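Long-range contact in protein adenylyltransferase VopS (Vibrio parahaemolyticus, PDB 3LET), which transfers AMP from ATP to a threonine of host Rho GTPases, blocking their effector binding and actin assembly in infected cells: residues A134-N147 with K261-Y274. Numbering follows the deposited sequence.
Sequences AQRHIEGLASTDLN and KDLGKHLFAGVIGY
Ala-134 sets its CB against CD1 of Tyr-274, 3.7 Å away, where two nearly antiparallel helices pack with knobs-into-holes. The axes of segments 134-139 and 261-274 run at 168° and approach to 9.9 Å. The end of helix 113-139 and the loop after it lie along helix 260-274 of the Fic fold, which leads toward the ATP-binding residues inferred by similarity, Asn-281 among them. Gln-135 lies beside the Tyr-274 hydroxyl, with CA 3.3 Å from OH. Its NE2 donates a hydrogen bond to Glu-139 OE2. Ile-138 is a knob in a hole of Ala-269, Gly-270, Gly-273 and Tyr-274; Tyr-274 is the reciprocal knob. With CG1 anti to the carbonyl carbon (chi1 -66°) and the chain extended, CD1 makes a CH-pi contact over the ring centre, 3.5 Å from the centroid. The lack of a side chain on Gly-273 makes room for CD1. Glu-139 meets the tyrosine through a water held by OE2 and OH. Leu-141 presses CD1 tightly on Ala-269 CB, at 3.3 Å. Ala-142 N lies at the edge of the His-266 ring, whose ND1 shares a water with Ile-138 O. Leu-146 reaches His-266 NE2 with CD1 (3.6 Å), while its CB rests on Lys-265 CD. Lys-265 NZ hydrogen-bonds to Tyr-151 O. Asn-147 OD1 touches Lys-261 CE at 3.4 Å.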
ATOM      1  N   ALA A 134       4.658   8.122   8.338  1.00 15.85           N
ATOM      2  CA  ALA A 134       4.441   8.770   7.032  1.00 16.30           C
ATOM      3  C   ALA A 134       3.180   9.611   7.118  1.00 14.04           C
ATOM      4  O   ALA A 134       3.125  10.725   6.599  1.00 21.01           O
ATOM      5  CB  ALA A 134       4.318   7.736   5.908  1.00 15.56           C
ATOM      6  N   GLN A 135       2.160   9.082   7.786  1.00 13.18           N
ATOM      7  CA  GLN A 135       0.874   9.735   7.870  1.00 13.37           C
ATOM      8  C   GLN A 135       0.985  11.094   8.604  1.00 15.42           C
ATOM      9  O   GLN A 135       0.360  12.074   8.194  1.00 17.45           O
ATOM     10  CB  GLN A 135      -0.111   8.845   8.631  1.00 18.69           C
ATOM     11  CG  GLN A 135      -1.523   9.380   8.650  1.00 19.93           C
ATOM     12  CD  GLN A 135      -2.468   8.502   9.480  1.00 26.26           C
ATOM     13  OE1 GLN A 135      -2.069   7.935  10.493  1.00 24.38           O
ATOM     14  NE2 GLN A 135      -3.722   8.408   9.057  1.00 21.13           N
ATOM     15  N   ARG A 136       1.744  11.141   9.690  1.00 15.92           N
ATOM     16  CA  ARG A 136       1.915  12.441  10.397  1.00 20.82           C
ATOM     17  C   ARG A 136       2.430  13.493   9.400  1.00 24.55           C
ATOM     18  O   ARG A 136       1.959  14.648   9.366  1.00 20.69           O
ATOM     19  CB  ARG A 136       2.893  12.324  11.571  1.00 19.67           C
ATOM     20  CG  ARG A 136       2.386  11.452  12.717  1.00 27.51           C
ATOM     21  CD  ARG A 136       3.474  11.087  13.766  1.00 17.55           C
ATOM     22  NE  ARG A 136       3.017   9.892  14.479  1.00 17.88           N
ATOM     23  CZ  ARG A 136       3.744   8.814  14.727  1.00 23.36           C
ATOM     24  NH1 ARG A 136       5.026   8.766  14.404  1.00 21.96           N
ATOM     25  NH2 ARG A 136       3.186   7.788  15.359  1.00 29.41           N
ATOM     26  N   HIS A 137       3.405  13.111   8.584  1.00 17.72           N
ATOM     27  CA  HIS A 137       3.981  14.071   7.655  1.00 20.31           C
ATOM     28  C   HIS A 137       2.978  14.460   6.557  1.00 25.43           C
ATOM     29  O   HIS A 137       2.772  15.639   6.258  1.00 18.05           O
ATOM     30  CB  HIS A 137       5.224  13.527   6.973  1.00 18.11           C
ATOM     31  CG  HIS A 137       5.764  14.467   5.940  1.00 24.36           C
ATOM     32  ND1 HIS A 137       6.495  15.589   6.274  1.00 23.47           N
ATOM     33  CD2 HIS A 137       5.597  14.515   4.597  1.00 25.96           C
ATOM     34  CE1 HIS A 137       6.800  16.257   5.177  1.00 34.93           C
ATOM     35  NE2 HIS A 137       6.260  15.632   4.144  1.00 24.51           N
ATOM     36  N   ILE A 138       2.382  13.447   5.942  1.00 17.59           N
ATOM     37  CA  ILE A 138       1.533  13.655   4.773  1.00 14.31           C
ATOM     38  C   ILE A 138       0.228  14.362   5.120  1.00 20.51           C
ATOM     39  O   ILE A 138      -0.117  15.338   4.475  1.00 20.03           O
ATOM     40  CB  ILE A 138       1.295  12.324   4.029  1.00 13.56           C
ATOM     41  CG1 ILE A 138       2.636  11.862   3.458  1.00 15.87           C
ATOM     42  CG2 ILE A 138       0.272  12.518   2.921  1.00 21.30           C
ATOM     43  CD1 ILE A 138       2.682  10.429   2.999  1.00 15.91           C
ATOM     44  N   GLU A 139      -0.480  13.905   6.147  1.00 14.55           N
ATOM     45  CA  GLU A 139      -1.712  14.568   6.568  1.00 13.60           C
ATOM     46  C   GLU A 139      -1.408  15.938   7.210  1.00 20.49           C
ATOM     47  O   GLU A 139      -2.246  16.833   7.184  1.00 23.58           O
ATOM     48  CB  GLU A 139      -2.522  13.663   7.501  1.00 17.67           C
ATOM     49  CG  GLU A 139      -3.008  12.400   6.773  1.00 22.96           C
ATOM     50  CD  GLU A 139      -4.019  11.566   7.564  1.00 35.66           C
ATOM     51  OE1 GLU A 139      -4.331  11.912   8.724  1.00 26.41           O
ATOM     52  OE2 GLU A 139      -4.508  10.554   7.011  1.00 19.46           O
ATOM     53  N   GLY A 140      -0.194  16.106   7.724  1.00 22.17           N
ATOM     54  CA  GLY A 140       0.275  17.404   8.199  1.00 23.40           C
ATOM     55  C   GLY A 140       0.268  18.502   7.133  1.00 24.91           C
ATOM     56  O   GLY A 140       0.241  19.686   7.485  1.00 24.19           O
ATOM     57  N   LEU A 141       0.314  18.139   5.842  1.00 23.27           N
ATOM     58  CA  LEU A 141       0.357  19.131   4.769  1.00 20.22           C
ATOM     59  C   LEU A 141      -0.980  19.877   4.689  1.00 30.17           C
ATOM     60  O   LEU A 141      -1.044  21.031   4.290  1.00 30.99           O
ATOM     61  CB  LEU A 141       0.667  18.472   3.413  1.00 16.13           C
ATOM     62  CG  LEU A 141       1.990  17.723   3.280  1.00 21.04           C
ATOM     63  CD1 LEU A 141       2.044  16.947   1.954  1.00 25.49           C
ATOM     64  CD2 LEU A 141       3.153  18.704   3.384  1.00 26.37           C
ATOM     65  N   ALA A 142      -2.052  19.206   5.077  1.00 24.41           N
ATOM     66  CA  ALA A 142      -3.371  19.828   5.077  1.00 37.94           C
ATOM     67  C   ALA A 142      -3.448  21.040   6.014  1.00 39.85           C
ATOM     68  O   ALA A 142      -4.382  21.839   5.917  1.00 44.15           O
ATOM     69  CB  ALA A 142      -4.434  18.794   5.438  1.00 40.79           C
ATOM     70  N   SER A 143      -2.458  21.195   6.894  1.00 40.82           N
ATOM     71  CA  SER A 143      -2.411  22.339   7.817  1.00 35.07           C
ATOM     72  C   SER A 143      -1.176  23.195   7.632  1.00 46.85           C
ATOM     73  O   SER A 143      -0.769  23.905   8.551  1.00 43.37           O
ATOM     74  CB  SER A 143      -2.401  21.857   9.272  1.00 40.52           C
ATOM     75  OG  SER A 143      -3.452  20.953   9.525  1.00 42.41           O
ATOM     76  N   THR A 144      -0.556  23.117   6.463  1.00 41.13           N
ATOM     77  CA  THR A 144       0.626  23.919   6.179  1.00 38.97           C
ATOM     78  C   THR A 144       0.279  24.844   5.024  1.00 31.26           C
ATOM     79  O   THR A 144      -0.575  24.491   4.213  1.00 33.04           O
ATOM     80  CB  THR A 144       1.795  23.006   5.782  1.00 50.12           C
ATOM     81  OG1 THR A 144       1.963  21.999   6.787  1.00 53.74           O
ATOM     82  CG2 THR A 144       3.074  23.786   5.649  1.00 49.67           C
ATOM     83  N   ASP A 145       0.909  26.025   4.942  1.00 30.70           N
ATOM     84  CA  ASP A 145       0.720  26.898   3.783  1.00 36.37           C
ATOM     85  C   ASP A 145       1.555  26.406   2.595  1.00 30.13           C
ATOM     86  O   ASP A 145       2.778  26.593   2.549  1.00 28.88           O
ATOM     87  CB  ASP A 145       1.089  28.351   4.125  1.00 40.94           C
ATOM     88  CG  ASP A 145       0.852  29.312   2.958  1.00 54.21           C
ATOM     89  OD1 ASP A 145       0.504  28.853   1.848  1.00 40.79           O
ATOM     90  OD2 ASP A 145       1.019  30.540   3.153  1.00 63.39           O
ATOM     91  N   LEU A 146       0.895  25.782   1.630  1.00 27.63           N
ATOM     92  CA  LEU A 146       1.587  25.197   0.501  1.00 27.22           C
ATOM     93  C   LEU A 146       1.808  26.213  -0.618  1.00 28.45           C
ATOM     94  O   LEU A 146       2.139  25.842  -1.733  1.00 29.89           O
ATOM     95  CB  LEU A 146       0.805  23.985  -0.041  1.00 27.48           C
ATOM     96  CG  LEU A 146       0.458  22.915   0.992  1.00 30.83           C
ATOM     97  CD1 LEU A 146      -0.421  21.851   0.346  1.00 34.12           C
ATOM     98  CD2 LEU A 146       1.720  22.274   1.590  1.00 31.70           C
ATOM     99  N   ASN A 147       1.642  27.494  -0.322  1.00 29.20           N
ATOM    100  CA  ASN A 147       1.856  28.517  -1.345  1.00 36.73           C
ATOM    101  C   ASN A 147       3.065  29.376  -1.022  1.00 37.36           C
ATOM    102  O   ASN A 147       3.429  30.239  -1.809  1.00 51.22           O
ATOM    103  CB  ASN A 147       0.619  29.406  -1.500  1.00 49.98           C
ATOM    104  CG  ASN A 147      -0.655  28.611  -1.685  1.00 61.65           C
ATOM    105  OD1 ASN A 147      -0.727  27.710  -2.523  1.00 62.05           O
ATOM    106  ND2 ASN A 147      -1.676  28.943  -0.900  1.00 70.46           N
ATOM    107  N   LYS A 261      -6.141  24.067  -6.301  1.00 19.12           N
ATOM    108  CA  LYS A 261      -4.784  24.459  -6.654  1.00 25.12           C
ATOM    109  C   LYS A 261      -3.763  23.684  -5.817  1.00 23.95           C
ATOM    110  O   LYS A 261      -2.565  23.659  -6.144  1.00 25.02           O
ATOM    111  CB  LYS A 261      -4.575  25.971  -6.473  1.00 34.28           C
ATOM    112  CG  LYS A 261      -4.548  26.407  -5.023  1.00 41.52           C
ATOM    113  CD  LYS A 261      -4.142  27.872  -4.870  1.00 72.76           C
ATOM    114  CE  LYS A 261      -2.697  28.107  -5.296  1.00 90.63           C
ATOM    115  NZ  LYS A 261      -2.307  29.542  -5.181  1.00101.73           N
ATOM    116  N   ASP A 262      -4.218  23.061  -4.730  1.00 24.19           N
ATOM    117  CA  ASP A 262      -3.316  22.260  -3.888  1.00 20.20           C
ATOM    118  C   ASP A 262      -3.474  20.735  -4.048  1.00 25.60           C
ATOM    119  O   ASP A 262      -2.699  19.968  -3.472  1.00 17.95           O
ATOM    120  CB  ASP A 262      -3.527  22.582  -2.397  1.00 22.02           C
ATOM    121  CG  ASP A 262      -3.133  24.021  -2.030  1.00 42.69           C
ATOM    122  OD1 ASP A 262      -2.285  24.622  -2.728  1.00 37.54           O
ATOM    123  OD2 ASP A 262      -3.671  24.540  -1.029  1.00 41.97           O
ATOM    124  N   LEU A 263      -4.470  20.298  -4.798  1.00 20.67           N
ATOM    125  CA  LEU A 263      -4.731  18.859  -4.911  1.00 22.22           C
ATOM    126  C   LEU A 263      -3.518  18.126  -5.487  1.00 20.30           C
ATOM    127  O   LEU A 263      -3.175  17.040  -5.024  1.00 18.38           O
ATOM    128  CB  LEU A 263      -5.968  18.600  -5.769  1.00 21.89           C
ATOM    129  CG  LEU A 263      -6.279  17.133  -6.037  1.00 20.53           C
ATOM    130  CD1 LEU A 263      -6.556  16.419  -4.716  1.00 18.73           C
ATOM    131  CD2 LEU A 263      -7.441  16.991  -7.004  1.00 20.70           C
ATOM    132  N   GLY A 264      -2.870  18.691  -6.506  1.00 15.54           N
ATOM    133  CA  GLY A 264      -1.738  18.002  -7.099  1.00 17.17           C
ATOM    134  C   GLY A 264      -0.663  17.697  -6.064  1.00 16.76           C
ATOM    135  O   GLY A 264      -0.048  16.635  -6.059  1.00 14.78           O
ATOM    136  N   LYS A 265      -0.401  18.665  -5.195  1.00 15.05           N
ATOM    137  CA  LYS A 265       0.615  18.498  -4.156  1.00 17.75           C
ATOM    138  C   LYS A 265       0.277  17.355  -3.213  1.00 15.20           C
ATOM    139  O   LYS A 265       1.160  16.599  -2.804  1.00 14.66           O
ATOM    140  CB  LYS A 265       0.763  19.795  -3.344  1.00 17.76           C
ATOM    141  CG  LYS A 265       1.391  20.886  -4.170  1.00 15.98           C
ATOM    142  CD  LYS A 265       1.671  22.119  -3.313  1.00 24.49           C
ATOM    143  CE  LYS A 265       1.455  23.396  -4.092  1.00 51.34           C
ATOM    144  NZ  LYS A 265       2.681  23.749  -4.797  1.00 55.10           N
ATOM    145  N   HIS A 266      -0.987  17.275  -2.828  1.00 14.03           N
ATOM    146  CA  HIS A 266      -1.424  16.237  -1.893  1.00 18.07           C
ATOM    147  C   HIS A 266      -1.366  14.866  -2.548  1.00 21.19           C
ATOM    148  O   HIS A 266      -1.052  13.881  -1.895  1.00 16.63           O
ATOM    149  CB  HIS A 266      -2.844  16.504  -1.399  1.00 15.55           C
ATOM    150  CG  HIS A 266      -2.929  17.628  -0.418  1.00 18.41           C
ATOM    151  ND1 HIS A 266      -2.676  17.453   0.924  1.00 21.90           N
ATOM    152  CD2 HIS A 266      -3.215  18.943  -0.582  1.00 21.48           C
ATOM    153  CE1 HIS A 266      -2.815  18.611   1.552  1.00 36.66           C
ATOM    154  NE2 HIS A 266      -3.145  19.532   0.663  1.00 27.57           N
ATOM    155  N   LEU A 267      -1.669  14.794  -3.840  1.00 13.63           N
ATOM    156  CA  LEU A 267      -1.543  13.511  -4.533  1.00  9.94           C
ATOM    157  C   LEU A 267      -0.093  13.076  -4.677  1.00 19.06           C
ATOM    158  O   LEU A 267       0.243  11.920  -4.456  1.00 18.38           O
ATOM    159  CB  LEU A 267      -2.227  13.577  -5.902  1.00 11.29           C
ATOM    160  CG  LEU A 267      -3.760  13.734  -5.776  1.00 16.69           C
ATOM    161  CD1 LEU A 267      -4.318  13.921  -7.189  1.00 17.72           C
ATOM    162  CD2 LEU A 267      -4.415  12.507  -5.085  1.00 18.02           C
ATOM    163  N   PHE A 268       0.761  14.010  -5.058  1.00 11.15           N
ATOM    164  CA  PHE A 268       2.203  13.757  -5.174  1.00 12.73           C
ATOM    165  C   PHE A 268       2.757  13.262  -3.834  1.00 13.94           C
ATOM    166  O   PHE A 268       3.487  12.268  -3.769  1.00 12.07           O
ATOM    167  CB  PHE A 268       2.897  15.075  -5.598  1.00 12.02           C
ATOM    168  CG  PHE A 268       4.405  14.998  -5.614  1.00 15.11           C
ATOM    169  CD1 PHE A 268       5.097  14.776  -6.812  1.00 15.77           C
ATOM    170  CD2 PHE A 268       5.129  15.168  -4.433  1.00 13.85           C
ATOM    171  CE1 PHE A 268       6.444  14.697  -6.839  1.00 19.71           C
ATOM    172  CE2 PHE A 268       6.500  15.102  -4.453  1.00 13.24           C
ATOM    173  CZ  PHE A 268       7.169  14.850  -5.658  1.00 15.33           C
ATOM    174  N   ALA A 269       2.421  13.963  -2.753  1.00 15.49           N
ATOM    175  CA  ALA A 269       2.915  13.604  -1.423  1.00 14.93           C
ATOM    176  C   ALA A 269       2.431  12.213  -1.031  1.00 15.54           C
ATOM    177  O   ALA A 269       3.171  11.419  -0.443  1.00 15.90           O
ATOM    178  CB  ALA A 269       2.415  14.642  -0.360  1.00 15.23           C
ATOM    179  N   GLY A 270       1.163  11.942  -1.296  1.00 13.80           N
ATOM    180  CA  GLY A 270       0.568  10.675  -0.904  1.00 15.15           C
ATOM    181  C   GLY A 270       1.170   9.489  -1.614  1.00 10.92           C
ATOM    182  O   GLY A 270       1.451   8.445  -1.001  1.00 14.25           O
ATOM    183  N   VAL A 271       1.327   9.592  -2.925  1.00 12.09           N
ATOM    184  CA  VAL A 271       1.870   8.467  -3.685  1.00 12.98           C
ATOM    185  C   VAL A 271       3.307   8.177  -3.270  1.00 14.39           C
ATOM    186  O   VAL A 271       3.678   7.043  -3.021  1.00 13.57           O
ATOM    187  CB  VAL A 271       1.887   8.751  -5.207  1.00 16.43           C
ATOM    188  CG1 VAL A 271       2.595   7.587  -5.945  1.00 15.33           C
ATOM    189  CG2 VAL A 271       0.477   8.938  -5.702  1.00 15.20           C
ATOM    190  N   ILE A 272       4.139   9.212  -3.211  1.00 12.32           N
ATOM    191  CA  ILE A 272       5.552   8.969  -3.023  1.00 12.92           C
ATOM    192  C   ILE A 272       5.814   8.748  -1.543  1.00 15.74           C
ATOM    193  O   ILE A 272       6.596   7.869  -1.163  1.00 18.20           O
ATOM    194  CB  ILE A 272       6.420  10.128  -3.568  1.00 10.43           C
ATOM    195  CG1 ILE A 272       6.289  10.201  -5.100  1.00 12.29           C
ATOM    196  CG2 ILE A 272       7.889   9.917  -3.208  1.00 23.23           C
ATOM    197  CD1 ILE A 272       6.773  11.561  -5.680  1.00 13.55           C
ATOM    198  N   GLY A 273       5.112   9.508  -0.719  1.00 14.28           N
ATOM    199  CA  GLY A 273       5.325   9.495   0.726  1.00 18.70           C
ATOM    200  C   GLY A 273       4.881   8.199   1.394  1.00 17.85           C
ATOM    201  O   GLY A 273       5.443   7.784   2.404  1.00 15.33           O
ATOM    202  N   TYR A 274       3.834   7.589   0.869  1.00 12.76           N
ATOM    203  CA  TYR A 274       3.345   6.320   1.426  1.00  9.62           C
ATOM    204  C   TYR A 274       3.926   5.138   0.648  1.00 16.34           C
ATOM    205  O   TYR A 274       3.741   3.992   1.056  1.00 14.79           O
ATOM    206  CB  TYR A 274       1.824   6.266   1.332  1.00  9.22           C
ATOM    207  CG  TYR A 274       1.075   7.081   2.363  1.00 10.95           C
ATOM    208  CD1 TYR A 274       1.405   6.979   3.734  1.00 11.08           C
ATOM    209  CD2 TYR A 274      -0.001   7.888   1.992  1.00 12.69           C
ATOM    210  CE1 TYR A 274       0.705   7.671   4.682  1.00 15.12           C
ATOM    211  CE2 TYR A 274      -0.705   8.600   2.935  1.00 16.00           C
ATOM    212  CZ  TYR A 274      -0.339   8.482   4.285  1.00 16.95           C
ATOM    213  OH  TYR A 274      -1.010   9.169   5.244  1.00 16.96           O
TER
HETATM  214  O   HOH W   1      -2.362  15.284   3.060  1.00 32.51           O
HETATM  215  O   HOH W   2      -3.520   9.842   4.696  1.00 21.90           O
HETATM  216  O   HOH W   3      -2.065  25.675   1.617  1.00 47.06           O